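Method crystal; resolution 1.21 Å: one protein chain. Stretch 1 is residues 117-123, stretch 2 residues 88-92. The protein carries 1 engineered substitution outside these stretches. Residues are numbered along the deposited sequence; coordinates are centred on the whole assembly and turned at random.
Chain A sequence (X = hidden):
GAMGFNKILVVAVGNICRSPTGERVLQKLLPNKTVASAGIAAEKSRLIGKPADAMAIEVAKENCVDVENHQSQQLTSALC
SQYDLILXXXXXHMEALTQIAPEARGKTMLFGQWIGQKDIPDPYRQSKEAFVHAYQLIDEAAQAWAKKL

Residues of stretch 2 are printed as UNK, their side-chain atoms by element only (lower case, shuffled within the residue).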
ATOM      1  N   GLN A 117      15.650  -0.297   2.144  1.00 10.70           N
ATOM      2  CA  GLN A 117      14.756  -0.319   3.300  1.00 10.40           C
ATOM      3  C   GLN A 117      14.286   1.093   3.645  1.00 10.50           C
ATOM      4  O   GLN A 117      14.358   1.549   4.788  1.00 11.52           O
ATOM      5  CB  GLN A 117      15.407  -1.030   4.486  1.00 11.71           C
ATOM      6  CG  GLN A 117      15.828  -2.449   4.131  1.00 13.04           C
ATOM      7  CD  GLN A 117      16.215  -3.282   5.333  1.00 14.00           C
ATOM      8  OE1 GLN A 117      15.400  -4.027   5.871  1.00 16.05           O
ATOM      9  NE2 GLN A 117      17.471  -3.178   5.746  1.00 13.15           N
ATOM     10  N   LYS A 118      13.788   1.782   2.624  1.00 11.16           N
ATOM     11  CA  LYS A 118      13.401   3.183   2.715  1.00 12.20           C
ATOM     12  C   LYS A 118      11.904   3.312   2.953  1.00 10.79           C
ATOM     13  O   LYS A 118      11.103   2.583   2.359  1.00 12.10           O
ATOM     14  CB  LYS A 118      13.744   3.908   1.412  1.00 16.79           C
ATOM     15  CG  LYS A 118      15.115   4.569   1.377  1.00 23.09           C
ATOM     16  CD  LYS A 118      15.512   4.990  -0.044  1.00 27.44           C
ATOM     17  CE  LYS A 118      14.477   5.875  -0.735  1.00 29.57           C
ATOM     18  NZ  LYS A 118      14.400   7.241  -0.156  1.00 30.07           N
ATOM     19  N   ASP A 119      11.532   4.254   3.816  1.00 11.51           N
ATOM     20  CA  ASP A 119      10.135   4.641   3.953  1.00 11.54           C
ATOM     21  C   ASP A 119       9.686   5.413   2.718  1.00 11.40           C
ATOM     22  O   ASP A 119      10.481   6.081   2.051  1.00 12.89           O
ATOM     23  CB  ASP A 119       9.948   5.545   5.171  1.00 12.46           C
ATOM     24  CG  ASP A 119      10.105   4.809   6.484  1.00 14.00           C
ATOM     25  OD1 ASP A 119      10.214   3.566   6.473  1.00 13.37           O
ATOM     26  OD2 ASP A 119      10.096   5.484   7.535  1.00 16.66           O
ATOM     27  N   ILE A 120       8.397   5.318   2.418  1.00 10.66           N
ATOM     28  CA  ILE A 120       7.790   6.063   1.319  1.00 10.73           C
ATOM     29  C   ILE A 120       6.848   7.095   1.931  1.00 11.42           C
ATOM     30  O   ILE A 120       5.827   6.722   2.531  1.00 11.24           O
ATOM     31  CB  ILE A 120       7.068   5.126   0.342  1.00 10.85           C
ATOM     32  CG1 ILE A 120       8.090   4.179  -0.299  1.00 11.28           C
ATOM     33  CG2 ILE A 120       6.319   5.932  -0.721  1.00 11.77           C
ATOM     34  CD1 ILE A 120       7.496   3.101  -1.171  1.00 12.16           C
ATOM     35  N   PRO A 121       7.143   8.391   1.828  1.00 12.71           N
ATOM     36  CA  PRO A 121       6.360   9.395   2.555  1.00 13.56           C
ATOM     37  C   PRO A 121       4.997   9.663   1.934  1.00 12.76           C
ATOM     38  O   PRO A 121       4.789   9.534   0.725  1.00 12.90           O
ATOM     39  CB  PRO A 121       7.242  10.645   2.483  1.00 15.88           C
ATOM     40  CG  PRO A 121       8.030  10.472   1.238  1.00 16.85           C
ATOM     41  CD  PRO A 121       8.268   8.997   1.093  1.00 15.00           C
ATOM     42  N   ASP A 122       4.070  10.065   2.794  1.00 12.29           N
ATOM     43  CA  ASP A 122       2.689  10.317   2.395  1.00 13.00           C
ATOM     44  C   ASP A 122       2.601  11.605   1.582  1.00 12.97           C
ATOM     45  O   ASP A 122       3.007  12.664   2.081  1.00 13.88           O
ATOM     46  CB  ASP A 122       1.852  10.441   3.664  1.00 14.98           C
ATOM     47  CG  ASP A 122       0.368  10.571   3.385  1.00 17.24           C
ATOM     48  OD1 ASP A 122      -0.037  10.500   2.207  1.00 16.97           O
ATOM     49  OD2 ASP A 122      -0.397  10.723   4.360  1.00 20.43           O
ATOM     50  N   PRO A 123       2.094  11.572   0.351  1.00 13.02           N
ATOM     51  CA  PRO A 123       1.960  12.802  -0.444  1.00 13.46           C
ATOM     52  C   PRO A 123       0.667  13.570  -0.216  1.00 13.36           C
ATOM     53  O   PRO A 123       0.474  14.614  -0.850  1.00 14.50           O
ATOM     54  CB  PRO A 123       1.990  12.256  -1.876  1.00 14.39           C
ATOM     55  CG  PRO A 123       1.302  10.940  -1.769  1.00 14.17           C
ATOM     56  CD  PRO A 123       1.711  10.377  -0.426  1.00 14.07           C
ATOM     57  N   UNK A  88       4.075  -2.717   4.425  1.00  9.95           N
ATOM     58  CA  UNK A  88       3.769  -1.392   4.957  1.00  9.67           C
ATOM     59  C   UNK A  88       4.639  -0.352   4.264  1.00  9.75           C
ATOM     60  O   UNK A  88       5.759  -0.633   3.822  1.00  9.97           O
ATOM     61  c   UNK A  88       5.376  -1.642   6.900  1.00 11.80           C
ATOM     62  c   UNK A  88       3.939  -1.324   6.491  1.00 10.68           C
ATOM     63  c   UNK A  88       2.957  -2.258   7.178  1.00 11.71           C
ATOM     64  N   UNK A  89       4.128   0.879   4.198  1.00  9.75           N
ATOM     65  CA  UNK A  89       4.838   1.946   3.500  1.00  9.81           C
ATOM     66  C   UNK A  89       5.926   2.584   4.354  1.00 10.23           C
ATOM     67  O   UNK A  89       6.899   3.111   3.805  1.00 10.96           O
ATOM     68  s   UNK A  89       4.088   2.410   0.342  1.00 10.12           S
ATOM     69  c   UNK A  89       3.845   3.003   3.017  1.00 10.13           C
ATOM     70  c   UNK A  89       3.044   2.562   1.808  1.00  9.99           C
ATOM     71  c   UNK A  89       3.008   1.499  -0.758  1.00 10.23           C
ATOM     72  N   UNK A  90       5.790   2.549   5.680  1.00 10.61           N
ATOM     73  CA  UNK A  90       6.792   3.091   6.587  1.00 11.91           C
ATOM     74  C   UNK A  90       7.106   2.064   7.663  1.00 11.72           C
ATOM     75  O   UNK A  90       6.225   1.325   8.111  1.00 11.83           O
ATOM     76  c   UNK A  90       6.304   4.376   7.273  1.00 12.36           C
ATOM     77  o   UNK A  90       4.704   7.504   6.412  1.00 15.97           O
ATOM     78  c   UNK A  90       6.018   5.520   6.320  1.00 13.58           C
ATOM     79  c   UNK A  90       5.493   6.759   7.028  1.00 15.68           C
ATOM     80  o   UNK A  90       5.860   6.988   8.199  1.00 18.68           O
ATOM     81  N   UNK A  91       8.373   2.031   8.086  1.00 11.78           N
ATOM     82  CA  UNK A  91       8.772   1.094   9.133  1.00 13.56           C
ATOM     83  C   UNK A  91       7.927   1.279  10.388  1.00 14.16           C
ATOM     84  O   UNK A  91       7.529   0.298  11.026  1.00 14.62           O
ATOM     85  c   UNK A  91      10.260   1.260   9.452  1.00 17.95           C
ATOM     86  n   UNK A  91      11.658  -3.004  10.254  1.00 34.79           N
ATOM     87  c   UNK A  91      10.402  -0.917  10.771  1.00 29.44           C
ATOM     88  c   UNK A  91      11.210  -1.681   9.735  1.00 32.67           C
ATOM     89  c   UNK A  91      10.713   0.578  10.744  1.00 23.99           C
ATOM     90  N   UNK A  92       7.641   2.530  10.755  1.00 14.01           N
ATOM     91  CA  UNK A  92       6.832   2.794  11.932  1.00 14.80           C
ATOM     92  C   UNK A  92       5.443   2.194  11.873  1.00 14.73           C
ATOM     93  O   UNK A  92       4.820   1.989  12.920  1.00 15.95           O
TER
HETATM   94  O   HOH W   1       8.563   1.485   2.258  1.00 11.92           O
HETATM   95  O   HOH W   2       4.828  10.127   5.567  1.00 19.79           O
HETATM   96  O   HOH W   3       9.103   4.838   9.958  1.00 17.86           O

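Position 88 has three side-chain carbons. One of them sits next to CA and carries the other two, so the chain branches at CB. One of its two outer carbons comes nearest, 7.1 Å from Asp 119 OD1, so the side chain makes no contact. A branched three-carbon side chain is valine: Val 88, a buried strand residue.

Position 89 has four side-chain atoms in an unbranched row: two carbons, a sulfur and a last carbon. The sulfur lies 3.8 Å from CD1 of Ile 120, an apolar contact. A thioether inside a linear chain identifies Met 89. Ile 120 N donates a hydrogen bond to Met 89 O at 3.0 Å, with an N-H...O angle of 165°, so the bond is nearly straight. The same oxygen receives a CA-H...O contact from Asp 119 CA at 3.6 Å. Water 1 donates to Met 89 O and to Lys 118 O, each at 2.8 Å, and so ties together two carbonyls that could not bond directly.

Position 90 has three side-chain carbons in a row, the third carrying two oxygens. That is a carboxylate on a two-carbon arm. The CB lies 3.9 Å from CG of Asp 119, and the next carbon is 4.0 Å from Ile 120 O. The residue is Glu 90. Water 2 donates to Glu 90 OE2 at 2.8 Å and accepts from Asp 122 N at 2.9 Å. Two like charges come close here, with Asp 119 OD2 4.5 Å from Glu 90 OE1.

Position 91 has four carbons in a row ending in nitrogen. Its CB is 3.8 Å from Asp 119 OD1, but the end of the chain leads away from stretch 1. This is Lys 91. Its backbone N donates to Asp 119 OD1 at 2.9 Å and 164°, so the bond to the aspartate comes from the backbone amide, not the side-chain amine.

Position 92 has no side-chain atoms and makes no direct contact with stretch 1. It is Gly 92. Water 3 accepts from Gly 92 N at 2.8 Å and donates to Asp 119 OD2 at 2.7 Å.

The contact joins two segments, Asp 119 and Ile 120 lying beside Glu 90 and Met 89. Two direct hydrogen bonds hold it, one between backbones and one from a backbone amide to a carboxylate. The side chains of Ile 120 and Met 89, both buried, pack together. Three waters add further bridges. Together the two stretches bury 281 Å².

Stretch 2 88-92: VMEKG
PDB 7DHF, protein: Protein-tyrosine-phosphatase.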